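Local coordinates for 3-keto-5-aminohexanoate cleavage protein (Burkholderia xenovorans LB400, PDB 3E02) that is a zinc-binding TIM-barrel protein that probably cleaves beta-keto acids such as 3-keto-5-aminohexanoate, at residues Pro21-Tyr26 and Ala126-Phe131; Ile29-Ile34 and Arg54-Gly59; Val109-Met114 and Glu170-Asp175. All coordinates share one frame; numbering follows the deposited sequence. Where two conformers were deposited one is given.

Contact 1: Pro21-Tyr26 and Ala126-Phe131; sequences PTMSPY and AKFDTF. With EDO (1,2-ethanediol), chain E; EDO (1,2-ethanediol), chain F.
Thr22 sits between two phenyl rings of the facing loop, its two branches parted so that each serves a different neighbour. The methyl, CG2, lies anti to the backbone N and reaches forward to Phe128, where Thr22 CG2 comes within 3.8 Å of Phe128 CD1 as the two side chains slide past each other in opposite directions. Thr22 CG2 also lies 3.4 Å from the carbonyl O of Thr130. The hydroxyl branch turns to Phe131, whose side chain crosses that of Thr22 at about a right angle; Thr22 OG1 is 3.4 Å from Phe131 CD2, an oblique approach to the ring. Further along, selenomethionine Met23 crosses Phe128 nearly at right angles. Met23 CG lies 3.6 Å from Phe128 CZ, and Met23 SE stands 5.3 Å from the Phe128 ring centroid, 53° off the normal, an oblique Met-aromatic contact. Leu140 of helix 136-142 packs on the same Met23. Phe131 N gives a nearly straight bond of 2.9 Å to O1 of an ethanediol, probably from the crystallisation liquor. Both loops lie at the surface of the TIM barrel. Apolar and sulfur-aromatic contact thus holds the two segments to each other, while the Thr22 hydroxyl, hydrogen-bonded to Lys132 N and Glu136 OE2, ties 21-26 to the start of helix 136-142.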
ATOM      1  N   PRO A  21      35.514 -15.981   0.989  1.00 32.49           N
ATOM      2  CA  PRO A  21      36.695 -15.510   1.758  1.00 32.65           C
ATOM      3  C   PRO A  21      37.409 -14.254   1.263  1.00 32.38           C
ATOM      4  O   PRO A  21      37.889 -13.452   2.079  1.00 32.94           O
ATOM      5  CB  PRO A  21      37.636 -16.710   1.703  1.00 32.10           C
ATOM      6  CG  PRO A  21      36.680 -17.885   1.650  1.00 33.35           C
ATOM      7  CD  PRO A  21      35.620 -17.432   0.706  1.00 33.93           C
ATOM      8  N   THR A  22      37.488 -14.100  -0.055  1.00 31.01           N
ATOM      9  CA  THR A  22      38.082 -12.912  -0.679  1.00 31.24           C
ATOM     10  C   THR A  22      37.414 -11.600  -0.225  1.00 31.93           C
ATOM     11  O   THR A  22      38.076 -10.570  -0.114  1.00 32.06           O
ATOM     12  CB  THR A  22      37.991 -12.993  -2.230  1.00 31.28           C
ATOM     13  OG1 THR A  22      38.825 -14.062  -2.689  1.00 31.61           O
ATOM     14  CG2 THR A  22      38.421 -11.650  -2.913  1.00 29.38           C
HETATM   15  N   MSE A  23      36.128 -11.672   0.076  1.00 31.39           N
HETATM   16  CA  MSE A  23      35.319 -10.491   0.393  1.00 32.07           C
HETATM   17  C   MSE A  23      35.562  -9.865   1.753  1.00 32.71           C
HETATM   18  O   MSE A  23      35.291  -8.680   1.943  1.00 33.02           O
HETATM   19  CB  MSE A  23      33.840 -10.821   0.234  1.00 31.19           C
HETATM   20  CG  MSE A  23      33.522 -11.402  -1.142  1.00 31.45           C
HETATM   21 SE   MSE A  23      31.669 -11.613  -1.405  0.75 32.72          SE
HETATM   22  CE  MSE A  23      31.825 -12.351  -3.153  1.00 33.82           C
ATOM     23  N   SER A  24      36.050 -10.661   2.703  1.00 32.80           N
ATOM     24  CA  SER A  24      36.371 -10.160   4.026  1.00 33.27           C
ATOM     25  C   SER A  24      37.277 -11.124   4.764  1.00 33.74           C
ATOM     26  O   SER A  24      36.982 -12.330   4.800  1.00 34.68           O
ATOM     27  CB  SER A  24      35.098  -9.960   4.868  1.00 33.31           C
ATOM     28  OG  SER A  24      35.413  -9.588   6.207  1.00 34.25           O
ATOM     29  N   PRO A  25      38.321 -10.596   5.438  1.00 34.09           N
ATOM     30  CA  PRO A  25      39.145 -11.484   6.260  1.00 34.94           C
ATOM     31  C   PRO A  25      38.430 -11.929   7.551  1.00 34.82           C
ATOM     32  O   PRO A  25      38.944 -12.786   8.254  1.00 34.58           O
ATOM     33  CB  PRO A  25      40.362 -10.618   6.593  1.00 35.29           C
ATOM     34  CG  PRO A  25      39.879  -9.236   6.576  1.00 36.11           C
ATOM     35  CD  PRO A  25      38.785  -9.198   5.526  1.00 35.26           C
ATOM     36  N   TYR A  26      37.274 -11.333   7.856  1.00 34.28           N
ATOM     37  CA  TYR A  26      36.502 -11.619   9.062  1.00 34.93           C
ATOM     38  C   TYR A  26      35.347 -12.611   8.828  1.00 35.11           C
ATOM     39  O   TYR A  26      34.559 -12.860   9.749  1.00 34.51           O
ATOM     40  CB  TYR A  26      35.966 -10.310   9.639  1.00 36.08           C
ATOM     41  CG  TYR A  26      37.029  -9.232   9.760  1.00 33.55           C
ATOM     42  CD1 TYR A  26      38.092  -9.373  10.665  1.00 40.88           C
ATOM     43  CD2 TYR A  26      36.969  -8.070   8.988  1.00 36.70           C
ATOM     44  CE1 TYR A  26      39.087  -8.379  10.788  1.00 39.54           C
ATOM     45  CE2 TYR A  26      37.954  -7.068   9.102  1.00 35.60           C
ATOM     46  CZ  TYR A  26      39.009  -7.232  10.002  1.00 40.64           C
ATOM     47  OH  TYR A  26      39.972  -6.253  10.117  1.00 43.41           O
ATOM     48  N   ALA A 126      32.492  -8.647  -9.744  1.00 41.82           N
ATOM     49  CA  ALA A 126      33.027  -7.432 -10.382  1.00 42.17           C
ATOM     50  C   ALA A 126      33.724  -6.479  -9.399  1.00 42.17           C
ATOM     51  O   ALA A 126      34.511  -5.642  -9.815  1.00 42.59           O
ATOM     52  CB  ALA A 126      31.906  -6.683 -11.144  1.00 42.48           C
ATOM     53  N   LYS A 127      33.426  -6.604  -8.107  1.00 41.66           N
ATOM     54  CA  LYS A 127      34.064  -5.802  -7.073  1.00 42.83           C
ATOM     55  C   LYS A 127      35.500  -6.258  -6.712  1.00 42.61           C
ATOM     56  O   LYS A 127      36.199  -5.526  -6.014  1.00 44.47           O
ATOM     57  CB  LYS A 127      33.209  -5.794  -5.816  1.00 43.03           C
ATOM     58  CG  LYS A 127      31.829  -5.196  -6.015  1.00 45.96           C
ATOM     59  CD  LYS A 127      31.030  -5.334  -4.750  1.00 48.39           C
ATOM     60  CE  LYS A 127      29.730  -4.570  -4.814  1.00 56.53           C
ATOM     61  NZ  LYS A 127      29.024  -4.674  -3.500  1.00 61.99           N
ATOM     62  N   PHE A 128      35.934  -7.430  -7.189  1.00 41.15           N
ATOM     63  CA  PHE A 128      37.249  -8.006  -6.852  1.00 40.09           C
ATOM     64  C   PHE A 128      38.009  -8.390  -8.121  1.00 39.61           C
ATOM     65  O   PHE A 128      37.502  -9.162  -8.933  1.00 40.00           O
ATOM     66  CB  PHE A 128      37.045  -9.223  -5.928  1.00 39.46           C
ATOM     67  CG  PHE A 128      36.162  -8.924  -4.755  1.00 39.30           C
ATOM     68  CD1 PHE A 128      36.683  -8.343  -3.598  1.00 38.21           C
ATOM     69  CD2 PHE A 128      34.784  -9.134  -4.840  1.00 37.08           C
ATOM     70  CE1 PHE A 128      35.850  -8.024  -2.529  1.00 37.52           C
ATOM     71  CE2 PHE A 128      33.930  -8.812  -3.781  1.00 37.63           C
ATOM     72  CZ  PHE A 128      34.462  -8.243  -2.618  1.00 38.91           C
ATOM     73  N   ASP A 129      39.217  -7.851  -8.299  1.00 38.73           N
ATOM     74  CA  ASP A 129      40.068  -8.143  -9.460  0.50 39.05           C
ATOM     75  C   ASP A 129      40.807  -9.468  -9.311  1.00 37.39           C
ATOM     76  O   ASP A 129      41.272 -10.027 -10.291  1.00 38.86           O
ATOM     77  CB  ASP A 129      41.082  -7.009  -9.675  0.50 39.76           C
ATOM     78  CG  ASP A 129      40.412  -5.648  -9.881  0.50 41.80           C
ATOM     79  OD1 ASP A 129      39.358  -5.583 -10.553  0.50 45.93           O
ATOM     80  OD2 ASP A 129      40.953  -4.649  -9.376  0.50 46.04           O
ATOM     81  N   THR A 130      40.974  -9.919  -8.060  1.00 35.78           N
ATOM     82  CA  THR A 130      41.657 -11.193  -7.755  1.00 34.75           C
ATOM     83  C   THR A 130      40.889 -11.921  -6.643  1.00 33.23           C
ATOM     84  O   THR A 130      40.208 -11.282  -5.835  1.00 33.09           O
ATOM     85  CB  THR A 130      43.128 -11.020  -7.291  1.00 34.33           C
ATOM     86  OG1 THR A 130      43.160 -10.388  -6.009  1.00 32.48           O
ATOM     87  CG2 THR A 130      43.939 -10.201  -8.290  1.00 34.75           C
ATOM     88  N   PHE A 131      41.032 -13.246  -6.620  1.00 32.08           N
ATOM     89  CA  PHE A 131      40.378 -14.118  -5.647  1.00 32.12           C
ATOM     90  C   PHE A 131      41.385 -15.026  -4.981  1.00 30.81           C
ATOM     91  O   PHE A 131      42.307 -15.520  -5.639  1.00 30.37           O
ATOM     92  CB  PHE A 131      39.266 -14.929  -6.312  1.00 33.41           C
ATOM     93  CG  PHE A 131      38.020 -14.141  -6.546  1.00 32.66           C
ATOM     94  CD1 PHE A 131      37.839 -13.397  -7.716  1.00 38.07           C
ATOM     95  CD2 PHE A 131      37.028 -14.114  -5.577  1.00 32.86           C
ATOM     96  CE1 PHE A 131      36.659 -12.653  -7.897  1.00 34.51           C
ATOM     97  CE2 PHE A 131      35.862 -13.378  -5.760  1.00 36.43           C
ATOM     98  CZ  PHE A 131      35.689 -12.647  -6.921  1.00 36.16           C
TER
HETATM   99  C1  EDO E 314      42.152 -14.894  -9.656  1.00 47.73           C
HETATM  100  O1  EDO E 314      42.831 -14.154  -8.656  1.00 44.53           O
HETATM  101  C2  EDO E 314      40.958 -14.087 -10.133  1.00 48.80           C
HETATM  102  O2  EDO E 314      39.984 -14.986 -10.662  1.00 51.95           O
HETATM  103  C1  EDO F 315      30.426  -7.787  -1.047  1.00 52.98           C
HETATM  104  O1  EDO F 315      30.169  -6.417  -0.736  1.00 52.54           O
HETATM  105  C2  EDO F 315      29.711  -8.158  -2.339  1.00 55.09           C
HETATM  106  O2  EDO F 315      28.452  -8.773  -2.037  1.00 58.06           O

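Contact 2: Ile29-Ile34 and Arg54-Gly59; sequences ITPEEI and RDPLNG. With EDO (1,2-ethanediol), chain I.
With CG1 anti to the carbonyl carbon (chi1 -70°), Ile29 turns its other branch, CG2, anti to the backbone N and against the 54-59 turn, while Thr30, just before helix 31-44, has OG1 between N and the carbonyl carbon (chi1 64°), where it can cap the helix. Thr30 and Glu33 form a capping box: Glu33 N donates to Thr30 OG1, and Glu33 OE1 takes the N-H groups of both Thr30 and Ile29, the first from above the carboxylate plane. The helix start thus fixed meets a turn ordered in its own way: Leu57 N donates to Asp55 OD1, an Asx turn, and Asn58 N adds a second bond that extends it to an Asx motif. Ile29 CG2 rests 3.4 Å from Asp55 O and 3.7 Å from Gly59 CA. Beside it, Thr30 CG2 is 3.5 Å from Pro56 O, and Pro31 CD lies 4.1 Å from Pro56 CG. A water bridges the two backbones, donating to Ile29 O and accepting from Arg54 N. Strand 48-54 carries the zinc ligands His50 and His52 and leads into this turn; Arg54 NE and NH2 bond to Thr15 OG1 and His19 O. Arg54 NH1 donates to Gly59 O at 2.9 Å, the acceptor lying 1° from the guanidinium plane and met nearly along its C=O axis.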
ATOM      1  N   ILE A  29      35.028 -19.116   8.960  1.00 33.49           N
ATOM      2  CA  ILE A  29      35.226 -20.274   8.078  1.00 33.24           C
ATOM      3  C   ILE A  29      35.321 -21.590   8.828  1.00 34.05           C
ATOM      4  O   ILE A  29      34.540 -22.515   8.566  1.00 34.74           O
ATOM      5  CB  ILE A  29      36.479 -20.052   7.184  1.00 33.80           C
ATOM      6  CG1 ILE A  29      36.193 -18.944   6.154  1.00 34.21           C
ATOM      7  CG2 ILE A  29      36.883 -21.332   6.436  1.00 32.18           C
ATOM      8  CD1 ILE A  29      37.407 -18.499   5.358  1.00 33.34           C
ATOM      9  N   THR A  30      36.281 -21.673   9.743  1.00 34.43           N
ATOM     10  CA  THR A  30      36.528 -22.927  10.460  1.00 35.75           C
ATOM     11  C   THR A  30      35.462 -23.169  11.526  1.00 35.78           C
ATOM     12  O   THR A  30      34.803 -22.216  11.972  1.00 35.27           O
ATOM     13  CB  THR A  30      37.899 -22.954  11.156  1.00 35.83           C
ATOM     14  OG1 THR A  30      37.932 -21.952  12.175  1.00 37.59           O
ATOM     15  CG2 THR A  30      39.037 -22.723  10.157  1.00 38.00           C
ATOM     16  N   PRO A  31      35.260 -24.446  11.919  1.00 35.44           N
ATOM     17  CA  PRO A  31      34.340 -24.708  13.030  1.00 35.51           C
ATOM     18  C   PRO A  31      34.672 -23.919  14.305  1.00 35.31           C
ATOM     19  O   PRO A  31      33.761 -23.433  14.955  1.00 35.35           O
ATOM     20  CB  PRO A  31      34.475 -26.213  13.243  1.00 35.92           C
ATOM     21  CG  PRO A  31      34.807 -26.716  11.899  1.00 36.81           C
ATOM     22  CD  PRO A  31      35.768 -25.705  11.350  1.00 35.28           C
ATOM     23  N   GLU A  32      35.958 -23.728  14.594  1.00 35.23           N
ATOM     24  CA  GLU A  32      36.404 -22.990  15.782  1.00 36.11           C
ATOM     25  C   GLU A  32      36.019 -21.506  15.691  1.00 35.87           C
ATOM     26  O   GLU A  32      35.625 -20.902  16.694  1.00 36.16           O
ATOM     27  CB  GLU A  32      37.918 -23.137  16.005  1.00 37.58           C
ATOM     28  CG  GLU A  32      38.382 -24.551  16.375  1.00 43.18           C
ATOM     29  CD  GLU A  32      38.333 -25.566  15.228  1.00 51.51           C
ATOM     30  OE1 GLU A  32      38.537 -25.200  14.037  1.00 47.54           O
ATOM     31  OE2 GLU A  32      38.072 -26.746  15.533  1.00 60.21           O
ATOM     32  N   GLU A  33      36.155 -20.928  14.495  1.00 35.51           N
ATOM     33  CA  GLU A  33      35.727 -19.541  14.233  1.00 35.76           C
ATOM     34  C   GLU A  33      34.208 -19.398  14.377  1.00 35.84           C
ATOM     35  O   GLU A  33      33.740 -18.400  14.919  1.00 36.40           O
ATOM     36  CB  GLU A  33      36.167 -19.073  12.837  1.00 36.44           C
ATOM     37  CG  GLU A  33      37.667 -18.856  12.728  1.00 35.84           C
ATOM     38  CD  GLU A  33      38.195 -18.715  11.302  1.00 37.19           C
ATOM     39  OE1 GLU A  33      37.497 -19.059  10.319  1.00 35.34           O
ATOM     40  OE2 GLU A  33      39.348 -18.248  11.178  1.00 43.63           O
ATOM     41  N   ILE A  34      33.459 -20.390  13.882  1.00 34.96           N
ATOM     42  CA  ILE A  34      31.996 -20.417  13.982  1.00 34.56           C
ATOM     43  C   ILE A  34      31.539 -20.487  15.448  1.00 34.53           C
ATOM     44  O   ILE A  34      30.617 -19.769  15.833  1.00 34.16           O
ATOM     45  CB  ILE A  34      31.378 -21.546  13.108  1.00 34.90           C
ATOM     46  CG1 ILE A  34      31.588 -21.208  11.623  1.00 33.16           C
ATOM     47  CG2 ILE A  34      29.868 -21.715  13.406  1.00 34.39           C
ATOM     48  CD1 ILE A  34      31.296 -22.333  10.673  1.00 33.10           C
ATOM     49  N   ARG A  54      31.373 -24.535   6.405  1.00 34.31           N
ATOM     50  CA  ARG A  54      32.281 -24.270   5.309  1.00 34.11           C
ATOM     51  C   ARG A  54      33.485 -25.195   5.410  1.00 34.27           C
ATOM     52  O   ARG A  54      33.882 -25.594   6.514  1.00 34.78           O
ATOM     53  CB  ARG A  54      32.776 -22.821   5.364  1.00 32.82           C
ATOM     54  CG  ARG A  54      31.729 -21.779   5.065  1.00 34.54           C
ATOM     55  CD  ARG A  54      32.299 -20.376   5.181  1.00 33.10           C
ATOM     56  NE  ARG A  54      31.278 -19.371   4.872  1.00 32.73           N
ATOM     57  CZ  ARG A  54      30.976 -18.922   3.656  1.00 33.19           C
ATOM     58  NH1 ARG A  54      31.553 -19.400   2.572  1.00 32.74           N
ATOM     59  NH2 ARG A  54      30.033 -17.995   3.519  1.00 34.36           N
ATOM     60  N   ASP A  55      34.071 -25.496   4.255  1.00 34.57           N
ATOM     61  CA  ASP A  55      35.314 -26.260   4.181  1.00 35.72           C
ATOM     62  C   ASP A  55      36.328 -25.466   5.023  1.00 35.52           C
ATOM     63  O   ASP A  55      36.546 -24.275   4.732  1.00 33.58           O
ATOM     64  CB  ASP A  55      35.769 -26.365   2.725  1.00 36.42           C
ATOM     65  CG  ASP A  55      37.066 -27.126   2.562  1.00 39.09           C
ATOM     66  OD1 ASP A  55      38.106 -26.700   3.101  1.00 38.36           O
ATOM     67  OD2 ASP A  55      37.050 -28.136   1.842  1.00 41.47           O
ATOM     68  N   PRO A  56      36.912 -26.093   6.074  1.00 36.15           N
ATOM     69  CA  PRO A  56      37.854 -25.365   6.959  1.00 36.53           C
ATOM     70  C   PRO A  56      39.122 -24.778   6.314  1.00 36.40           C
ATOM     71  O   PRO A  56      39.680 -23.834   6.860  1.00 37.14           O
ATOM     72  CB  PRO A  56      38.246 -26.421   8.005  1.00 36.98           C
ATOM     73  CG  PRO A  56      37.222 -27.468   7.916  1.00 38.82           C
ATOM     74  CD  PRO A  56      36.746 -27.493   6.519  1.00 36.93           C
ATOM     75  N   LEU A  57      39.549 -25.318   5.173  1.00 36.80           N
ATOM     76  CA  LEU A  57      40.760 -24.858   4.490  1.00 37.28           C
ATOM     77  C   LEU A  57      40.526 -23.739   3.490  1.00 37.03           C
ATOM     78  O   LEU A  57      41.336 -22.830   3.410  1.00 38.94           O
ATOM     79  CB  LEU A  57      41.449 -26.023   3.797  1.00 38.23           C
ATOM     80  CG  LEU A  57      41.982 -27.117   4.734  1.00 42.15           C
ATOM     81  CD1 LEU A  57      42.605 -28.206   3.911  1.00 41.51           C
ATOM     82  CD2 LEU A  57      42.992 -26.591   5.745  1.00 45.13           C
ATOM     83  N   ASN A  58      39.433 -23.793   2.737  1.00 34.76           N
ATOM     84  CA  ASN A  58      39.178 -22.787   1.694  1.00 33.97           C
ATOM     85  C   ASN A  58      37.843 -22.051   1.771  1.00 33.74           C
ATOM     86  O   ASN A  58      37.550 -21.252   0.896  1.00 33.73           O
ATOM     87  CB  ASN A  58      39.406 -23.416   0.294  1.00 32.70           C
ATOM     88  CG  ASN A  58      38.362 -24.472  -0.079  1.00 33.23           C
ATOM     89  OD1 ASN A  58      37.276 -24.540   0.488  1.00 33.93           O
ATOM     90  ND2 ASN A  58      38.696 -25.290  -1.055  1.00 34.99           N
ATOM     91  N   GLY A  59      37.038 -22.318   2.797  1.00 33.55           N
ATOM     92  CA  GLY A  59      35.754 -21.657   2.961  1.00 34.32           C
ATOM     93  C   GLY A  59      34.610 -22.038   2.030  1.00 34.50           C
ATOM     94  O   GLY A  59      33.544 -21.423   2.121  1.00 34.28           O
TER
HETATM   95  C1  EDO I 318      41.349 -21.110   6.517  1.00 64.68           C
HETATM   96  O1  EDO I 318      40.439 -21.267   7.611  1.00 64.62           O
HETATM   97  C2  EDO I 318      40.785 -20.084   5.551  1.00 64.21           C
HETATM   98  O2  EDO I 318      40.617 -18.843   6.254  1.00 63.83           O
HETATM   99  O   HOH W   1      33.043 -24.913   9.021  1.00 24.86           O

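Contact 3: Val109-Met114 and Glu170-Asp175; sequences VASMNM and EFECYD. With EDO (1,2-ethanediol), chain D.
Two neighbouring parallel strands of the TIM barrel, 109-113 and 168-173, meet here beside the zinc site, paired Ser111 with Glu170, Met112 with Phe171 and Asn113 with Glu172. The backbone ladder runs from Glu170 N to Ala110 O, Met112 N to Glu170 O, Glu172 N to Met112 O (2.8 Å) and Met114 N to Glu172 O. The face bearing Ser111, Asn113, Glu170 and Glu172 is polar and touches the zinc ligand His50 through Ser111 and Glu170. Bent at chi2 (-55°), Glu172 folds back to place Glu172 OE2 3.1 Å from Ser111 CB. Asn84 ND2 bonds to Glu170 OE1. On the other face selenomethionine Met112 and Phe171 meet, CG of Met112 4.1 Å from Phe171 CD1; selenomethionine Met114, just past the strand, brings its SE to 3.8 Å from the same Phe171 CD1. The Met114 chain, bent at chi2 and chi3, runs alongside Phe171 and points the same way, and Leu182 of helix 176-187 packs on both. Tyr174, past the end of strand 168-173, has Asn113 OD1 in the plane of its ring, at the edge, 3.1 Å from Tyr174 OH.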
ATOM      1  N   VAL A 109      15.292 -25.768  15.545  1.00 31.23           N
ATOM      2  CA  VAL A 109      14.891 -24.958  14.408  1.00 32.62           C
ATOM      3  C   VAL A 109      15.730 -25.265  13.159  1.00 32.66           C
ATOM      4  O   VAL A 109      16.916 -25.574  13.256  1.00 33.26           O
ATOM      5  CB  VAL A 109      14.968 -23.432  14.738  1.00 33.11           C
ATOM      6  CG1 VAL A 109      14.549 -22.578  13.532  1.00 32.07           C
ATOM      7  CG2 VAL A 109      14.104 -23.095  15.971  1.00 31.72           C
ATOM      8  N   ALA A 110      15.069 -25.259  12.004  1.00 32.35           N
ATOM      9  CA  ALA A 110      15.735 -25.369  10.704  1.00 33.36           C
ATOM     10  C   ALA A 110      15.143 -24.334   9.772  1.00 33.60           C
ATOM     11  O   ALA A 110      13.951 -24.023   9.878  1.00 33.59           O
ATOM     12  CB  ALA A 110      15.576 -26.777  10.111  1.00 33.23           C
ATOM     13  N   SER A 111      15.953 -23.805   8.858  1.00 34.68           N
ATOM     14  CA  SER A 111      15.443 -22.862   7.860  1.00 36.09           C
ATOM     15  C   SER A 111      14.646 -23.670   6.831  1.00 37.13           C
ATOM     16  O   SER A 111      14.895 -24.865   6.652  1.00 37.07           O
ATOM     17  CB  SER A 111      16.560 -22.035   7.203  1.00 36.59           C
ATOM     18  OG  SER A 111      17.445 -22.840   6.469  1.00 40.65           O
HETATM   19  N   MSE A 112      13.663 -23.029   6.204  1.00 37.61           N
HETATM   20  CA  MSE A 112      12.810 -23.675   5.202  1.00 37.90           C
HETATM   21  C   MSE A 112      12.501 -22.644   4.129  1.00 36.96           C
HETATM   22  O   MSE A 112      11.706 -21.745   4.347  1.00 36.99           O
HETATM   23  CB  MSE A 112      11.535 -24.207   5.881  1.00 37.98           C
HETATM   24  CG  MSE A 112      10.491 -24.903   5.009  1.00 40.43           C
HETATM   25 SE   MSE A 112      11.137 -26.482   4.112  0.75 44.33          SE
HETATM   26  CE  MSE A 112      11.890 -27.522   5.656  1.00 40.63           C
ATOM     27  N   ASN A 113      13.148 -22.777   2.978  1.00 37.37           N
ATOM     28  CA  ASN A 113      12.983 -21.839   1.867  1.00 36.83           C
ATOM     29  C   ASN A 113      11.639 -22.114   1.191  1.00 36.28           C
ATOM     30  O   ASN A 113      11.378 -23.251   0.790  1.00 35.60           O
ATOM     31  CB  ASN A 113      14.175 -21.953   0.942  1.00 39.13           C
ATOM     32  CG  ASN A 113      15.467 -21.552   1.645  1.00 41.74           C
ATOM     33  OD1 ASN A 113      15.624 -20.404   2.026  1.00 40.86           O
ATOM     34  ND2 ASN A 113      16.366 -22.521   1.875  1.00 47.89           N
HETATM   35  N   MSE A 114      10.794 -21.076   1.101  1.00 36.10           N
HETATM   36  CA  MSE A 114       9.383 -21.235   0.661  1.00 35.63           C
HETATM   37  C   MSE A 114       9.052 -21.130  -0.826  1.00 35.00           C
HETATM   38  O   MSE A 114       7.882 -21.107  -1.202  1.00 36.30           O
HETATM   39  CB  MSE A 114       8.473 -20.332   1.513  1.00 34.25           C
HETATM   40  CG  MSE A 114       8.336 -20.787   2.959  1.00 34.77           C
HETATM   41 SE   MSE A 114       7.788 -22.649   3.128  0.75 35.63          SE
HETATM   42  CE  MSE A 114       6.290 -22.620   2.076  1.00 36.88           C
ATOM     43  N   GLU A 170      11.968 -21.857  10.342  1.00 36.57           N
ATOM     44  CA  GLU A 170      12.179 -20.441  10.042  0.50 36.77           C
ATOM     45  C   GLU A 170      11.804 -20.433   8.549  1.00 37.26           C
ATOM     46  O   GLU A 170      12.600 -20.869   7.716  1.00 37.68           O
ATOM     47  CB  GLU A 170      13.647 -20.024  10.279  0.50 36.85           C
ATOM     48  CG  GLU A 170      14.039 -18.539   9.956  0.50 37.20           C
ATOM     49  CD  GLU A 170      15.564 -18.302   9.780  0.50 37.31           C
ATOM     50  OE1 GLU A 170      16.348 -19.268   9.692  0.50 36.41           O
ATOM     51  OE2 GLU A 170      16.002 -17.132   9.678  0.50 42.76           O
ATOM     52  N   PHE A 171      10.596 -19.969   8.226  1.00 37.32           N
ATOM     53  CA  PHE A 171      10.112 -19.941   6.833  1.00 35.87           C
ATOM     54  C   PHE A 171      10.727 -18.758   6.087  1.00 36.13           C
ATOM     55  O   PHE A 171      10.360 -17.605   6.362  1.00 36.57           O
ATOM     56  CB  PHE A 171       8.580 -19.872   6.793  1.00 34.79           C
ATOM     57  CG  PHE A 171       7.897 -21.019   7.478  1.00 34.34           C
ATOM     58  CD1 PHE A 171       7.921 -22.289   6.911  1.00 34.55           C
ATOM     59  CD2 PHE A 171       7.208 -20.835   8.683  1.00 33.52           C
ATOM     60  CE1 PHE A 171       7.286 -23.374   7.537  1.00 34.07           C
ATOM     61  CE2 PHE A 171       6.559 -21.904   9.316  1.00 32.91           C
ATOM     62  CZ  PHE A 171       6.601 -23.182   8.743  1.00 34.56           C
ATOM     63  N   GLU A 172      11.647 -19.033   5.159  1.00 34.68           N
ATOM     64  CA  GLU A 172      12.339 -17.968   4.405  1.00 35.20           C
ATOM     65  C   GLU A 172      11.498 -17.611   3.195  1.00 34.56           C
ATOM     66  O   GLU A 172      11.324 -18.435   2.306  1.00 35.08           O
ATOM     67  CB  GLU A 172      13.735 -18.360   3.917  1.00 36.36           C
ATOM     68  CG  GLU A 172      14.584 -19.162   4.854  1.00 42.58           C
ATOM     69  CD  GLU A 172      14.784 -18.532   6.196  1.00 52.80           C
ATOM     70  OE1 GLU A 172      14.724 -17.300   6.327  1.00 57.06           O
ATOM     71  OE2 GLU A 172      15.043 -19.299   7.125  1.00 56.93           O
ATOM     72  N   CYS A 173      10.994 -16.381   3.173  1.00 34.57           N
ATOM     73  CA  CYS A 173      10.108 -15.879   2.130  1.00 34.78           C
ATOM     74  C   CYS A 173      10.818 -14.740   1.397  1.00 34.44           C
ATOM     75  O   CYS A 173      10.988 -13.663   1.953  1.00 34.02           O
ATOM     76  CB  CYS A 173       8.807 -15.410   2.786  1.00 34.13           C
ATOM     77  SG  CYS A 173       7.902 -16.748   3.654  1.00 37.10           S
ATOM     78  N   TYR A 174      11.256 -15.008   0.166  1.00 34.34           N
ATOM     79  CA  TYR A 174      12.000 -14.065  -0.688  1.00 34.71           C
ATOM     80  C   TYR A 174      11.116 -13.219  -1.601  1.00 34.78           C
ATOM     81  O   TYR A 174      11.625 -12.376  -2.321  1.00 36.35           O
ATOM     82  CB  TYR A 174      12.984 -14.817  -1.592  1.00 34.66           C
ATOM     83  CG  TYR A 174      14.050 -15.571  -0.867  1.00 36.12           C
ATOM     84  CD1 TYR A 174      13.777 -16.814  -0.296  1.00 40.22           C
ATOM     85  CD2 TYR A 174      15.352 -15.070  -0.765  1.00 37.73           C
ATOM     86  CE1 TYR A 174      14.748 -17.531   0.388  1.00 36.36           C
ATOM     87  CE2 TYR A 174      16.353 -15.799  -0.081  1.00 39.68           C
ATOM     88  CZ  TYR A 174      16.030 -17.033   0.481  1.00 42.17           C
ATOM     89  OH  TYR A 174      16.967 -17.785   1.146  1.00 44.89           O
ATOM     90  N   ASP A 175       9.821 -13.498  -1.638  1.00 34.59           N
ATOM     91  CA  ASP A 175       8.902 -12.741  -2.480  1.00 34.13           C
ATOM     92  C   ASP A 175       7.476 -12.990  -2.001  1.00 33.92           C
ATOM     93  O   ASP A 175       7.233 -13.897  -1.206  1.00 32.35           O
ATOM     94  CB  ASP A 175       9.083 -13.153  -3.958  1.00 34.90           C
ATOM     95  CG  ASP A 175       8.819 -12.016  -4.932  1.00 36.15           C
ATOM     96  OD1 ASP A 175       8.169 -11.000  -4.577  1.00 36.07           O
ATOM     97  OD2 ASP A 175       9.218 -12.168  -6.092  1.00 36.34           O
TER
HETATM   98  C1  EDO D 313      21.382 -14.472   2.706  1.00 45.85           C
HETATM   99  O1  EDO D 313      21.566 -13.054   2.794  1.00 38.40           O
HETATM  100  C2  EDO D 313      19.979 -14.766   2.185  1.00 46.76           C
HETATM  101  O2  EDO D 313      19.881 -16.133   1.766  1.00 48.83           O

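In the fold
From the N terminus, the chain leaves strand 10-13 through the loop that supplies 21-26, then enters helix 31-44 and strand 48-54. Contact 2 closes this short passage, joining the start of the helix to the turn after the strand. It is nested within the much longer loop closed by contact 1, when 126-131 returns to 21-26. Before that return the chain has already laid down strand 109-113, whose partner 168-173 comes later, so contact 3 crosses contact 1 and follows contact 2 in series. Contacts 1 and 2 touch, Pro21 packing on Ile29, Asn58 and Gly59, and together they link surface loops and the start of helix 31-44; contact 3, about 28 Å from contact 1 between centres, joins strands of the barrel wall.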